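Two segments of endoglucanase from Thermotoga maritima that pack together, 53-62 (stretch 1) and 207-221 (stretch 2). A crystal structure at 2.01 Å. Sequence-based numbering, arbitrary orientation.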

# COMPACT_ATOMS: atom_id res chain seq x y z
N SER A 53 2.09 20.42 20.55
CA SER A 53 1.02 21.41 20.30
C SER A 53 0.38 21.23 18.93
O SER A 53 -0.71 21.78 18.69
CB SER A 53 1.55 22.83 20.39
OG SER A 53 2.46 23.08 19.35
N LYS A 54 1.08 20.51 18.05
CA LYS A 54 0.63 20.20 16.69
C LYS A 54 0.90 18.72 16.41
O LYS A 54 1.75 18.09 17.05
CB LYS A 54 1.31 21.10 15.66
CG LYS A 54 1.04 22.59 15.90
CD LYS A 54 2.03 23.50 15.18
CE LYS A 54 1.75 24.95 15.51
NZ LYS A 54 2.78 25.86 14.93
N LYS A 55 0.15 18.17 15.47
CA LYS A 55 0.28 16.77 15.14
C LYS A 55 0.49 16.58 13.63
O LYS A 55 -0.17 17.24 12.83
CB LYS A 55 -0.97 16.05 15.60
CG LYS A 55 -1.11 15.99 17.11
CD LYS A 55 -2.53 15.82 17.57
CE LYS A 55 -3.31 17.13 17.38
NZ LYS A 55 -4.69 16.97 17.88
N LEU A 56 1.42 15.71 13.26
CA LEU A 56 1.65 15.38 11.87
C LEU A 56 1.08 13.99 11.69
O LEU A 56 1.28 13.12 12.53
CB LEU A 56 3.13 15.37 11.53
CG LEU A 56 3.60 14.86 10.16
CD1 LEU A 56 3.17 15.74 9.01
CD2 LEU A 56 5.12 14.77 10.16
N LEU A 57 0.38 13.78 10.59
CA LEU A 57 -0.17 12.46 10.27
C LEU A 57 0.56 11.91 9.03
O LEU A 57 0.64 12.59 8.01
CB LEU A 57 -1.65 12.60 9.98
CG LEU A 57 -2.45 11.45 9.35
CD1 LEU A 57 -2.47 10.26 10.24
CD2 LEU A 57 -3.87 11.91 9.08
N VAL A 58 1.09 10.69 9.10
CA VAL A 58 1.78 10.09 7.95
C VAL A 58 1.08 8.77 7.69
O VAL A 58 1.04 7.93 8.57
CB VAL A 58 3.29 9.88 8.24
CG1 VAL A 58 4.01 9.24 7.04
CG2 VAL A 58 3.95 11.20 8.60
N SER A 59 0.51 8.56 6.50
CA SER A 59 -0.22 7.30 6.32
C SER A 59 0.10 6.43 5.08
O SER A 59 0.59 6.92 4.07
CB SER A 59 -1.73 7.57 6.38
OG SER A 59 -2.13 8.29 5.26
N ALA A 60 -0.20 5.13 5.19
CA ALA A 60 -0.04 4.17 4.10
C ALA A 60 -1.21 3.18 4.17
O ALA A 60 -1.75 2.97 5.25
CB ALA A 60 1.29 3.46 4.21
N HIS A 61 -1.58 2.56 3.05
CA HIS A 61 -2.70 1.61 3.01
C HIS A 61 -2.22 0.18 3.06
O HIS A 61 -1.29 -0.21 2.35
CB HIS A 61 -3.51 1.79 1.73
CG HIS A 61 -3.48 3.19 1.22
ND1 HIS A 61 -3.94 4.26 1.96
CD2 HIS A 61 -3.02 3.70 0.05
CE1 HIS A 61 -3.77 5.38 1.26
NE2 HIS A 61 -3.23 5.06 0.10
N MSE A 62 -2.89 -0.60 3.89
CA MSE A 62 -2.57 -2.00 4.05
C MSE A 62 -3.25 -2.92 3.07
O MSE A 62 -2.81 -4.05 2.89
CB MSE A 62 -2.96 -2.45 5.45
CG MSE A 62 -2.13 -1.81 6.52
SE MSE A 62 -2.53 -2.59 8.31
CE MSE A 62 -4.38 -1.91 8.61
N VAL A 207 -10.64 9.13 10.99
CA VAL A 207 -9.24 9.25 11.42
C VAL A 207 -8.83 10.71 11.66
O VAL A 207 -8.15 11.03 12.63
CB VAL A 207 -8.29 8.52 10.44
CG1 VAL A 207 -6.84 8.60 10.89
CG2 VAL A 207 -8.70 7.07 10.35
N VAL A 208 -9.27 11.59 10.77
CA VAL A 208 -9.00 13.02 10.90
C VAL A 208 -9.79 13.63 12.05
O VAL A 208 -9.26 14.46 12.78
CB VAL A 208 -9.20 13.75 9.56
CG1 VAL A 208 -9.66 15.20 9.77
CG2 VAL A 208 -7.93 13.68 8.75
N GLU A 209 -11.04 13.22 12.23
CA GLU A 209 -11.85 13.73 13.33
C GLU A 209 -11.29 13.27 14.67
O GLU A 209 -11.33 14.03 15.63
CB GLU A 209 -13.33 13.33 13.20
N GLN A 210 -10.77 12.04 14.74
CA GLN A 210 -10.22 11.53 15.98
C GLN A 210 -8.83 12.09 16.28
O GLN A 210 -8.53 12.36 17.44
CB GLN A 210 -10.26 9.98 16.09
CG GLN A 210 -9.39 9.19 15.07
CD GLN A 210 -9.31 7.65 15.31
OE1 GLN A 210 -9.73 6.85 14.46
NE2 GLN A 210 -8.77 7.25 16.47
N LEU A 211 -7.98 12.31 15.27
CA LEU A 211 -6.61 12.79 15.53
C LEU A 211 -6.42 14.28 15.35
O LEU A 211 -5.47 14.85 15.89
CB LEU A 211 -5.59 12.05 14.68
CG LEU A 211 -5.51 10.52 14.81
CD1 LEU A 211 -4.50 9.99 13.80
CD2 LEU A 211 -5.15 10.08 16.23
N LYS A 212 -7.31 14.92 14.59
CA LYS A 212 -7.20 16.36 14.34
C LYS A 212 -5.76 16.80 14.02
O LYS A 212 -5.17 17.59 14.75
CB LYS A 212 -7.79 17.16 15.52
CG LYS A 212 -9.31 17.01 15.66
CD LYS A 212 -9.89 17.88 16.78
N PRO A 213 -5.18 16.28 12.91
CA PRO A 213 -3.81 16.66 12.55
C PRO A 213 -3.71 18.05 11.95
O PRO A 213 -4.67 18.55 11.36
CB PRO A 213 -3.42 15.60 11.50
CG PRO A 213 -4.73 15.08 10.93
CD PRO A 213 -5.78 15.31 11.97
N THR A 214 -2.55 18.70 12.12
CA THR A 214 -2.31 20.01 11.50
C THR A 214 -2.18 19.77 9.98
O THR A 214 -2.69 20.54 9.16
CB THR A 214 -1.03 20.67 12.08
OG1 THR A 214 -1.21 20.86 13.47
CG2 THR A 214 -0.74 22.01 11.45
N CYS A 215 -1.49 18.69 9.62
CA CYS A 215 -1.33 18.31 8.22
C CYS A 215 -0.92 16.85 8.11
O CYS A 215 -0.54 16.23 9.09
CB CYS A 215 -0.31 19.21 7.52
SG CYS A 215 1.34 19.04 8.13
N ALA A 216 -0.98 16.33 6.88
CA ALA A 216 -0.73 14.93 6.59
C ALA A 216 0.24 14.73 5.41
O ALA A 216 0.34 15.57 4.52
CB ALA A 216 -2.08 14.24 6.28
N ILE A 217 0.95 13.61 5.43
CA ILE A 217 1.82 13.20 4.32
C ILE A 217 1.27 11.83 3.97
O ILE A 217 1.22 10.96 4.83
CB ILE A 217 3.30 13.09 4.76
CG1 ILE A 217 3.88 14.46 5.08
CG2 ILE A 217 4.18 12.50 3.65
CD1 ILE A 217 5.27 14.35 5.74
N VAL A 218 0.79 11.64 2.74
CA VAL A 218 0.33 10.32 2.30
C VAL A 218 1.48 9.68 1.50
O VAL A 218 2.03 10.28 0.58
CB VAL A 218 -0.97 10.44 1.44
CG1 VAL A 218 -1.48 9.08 1.07
CG2 VAL A 218 -2.04 11.20 2.22
N VAL A 219 1.90 8.48 1.91
CA VAL A 219 2.96 7.72 1.26
C VAL A 219 2.30 6.65 0.39
O VAL A 219 1.66 5.72 0.90
CB VAL A 219 3.90 7.08 2.29
CG1 VAL A 219 5.03 6.31 1.61
CG2 VAL A 219 4.53 8.20 3.18
N GLU A 220 2.39 6.83 -0.93
CA GLU A 220 1.82 5.89 -1.87
C GLU A 220 2.87 5.32 -2.81
O GLU A 220 4.07 5.66 -2.72
CB GLU A 220 0.71 6.56 -2.68
CG GLU A 220 -0.50 6.92 -1.81
CD GLU A 220 -1.66 7.49 -2.59
OE1 GLU A 220 -1.45 7.91 -3.76
OE2 GLU A 220 -2.79 7.52 -2.02
N THR A 221 2.40 4.42 -3.66
CA THR A 221 3.18 3.80 -4.71
C THR A 221 2.40 4.14 -5.98
O THR A 221 1.17 4.08 -5.99
CB THR A 221 3.35 2.29 -4.49
OG1 THR A 221 4.01 2.09 -3.23
CG2 THR A 221 4.22 1.67 -5.58
O HOH W 1 -2.65 19.44 15.14

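What does Leu57, which has the largest covered area in the contact, hold together? Its side chain lies on the same face of the sheet as Ala216 and reaches back to the end of the helix. CD2 lies 3.8 Å from Pro213 CG and 4.1 Å from Ala216 CB, while CD1 lies 4.1 Å from Leu211 CD1, so one leucine packs against helix, loop and strand.

How are the two strands joined? They run parallel, and the backbone of Leu57 bonds to residues on both sides of its partner Ala216: Leu57 N donates to Cys215 O (3.0 Å), and Leu57 O accepts from Ile217 N (2.8 Å). Ser59 repeats the pattern, its N donating to Ile217 O and its O accepting from Val219 N, both at 3.0 Å.

Why is so much of Lys55 covered? Its side chain extends to the helix end, where NZ donates to Leu211 O at 3.0 Å and more weakly to Lys212 O at 3.2 Å. Its backbone O accepts from Thr214 N at 2.9 Å, and a water links Lys55 N with Lys212 O and Thr214 OG1.

What does Ile217 add on the other face? Its CD1 sits 4.1 Å from Leu56 CD1, and its CB 4.3 Å from Val58 CG2, forming an apolar layer opposite Leu57.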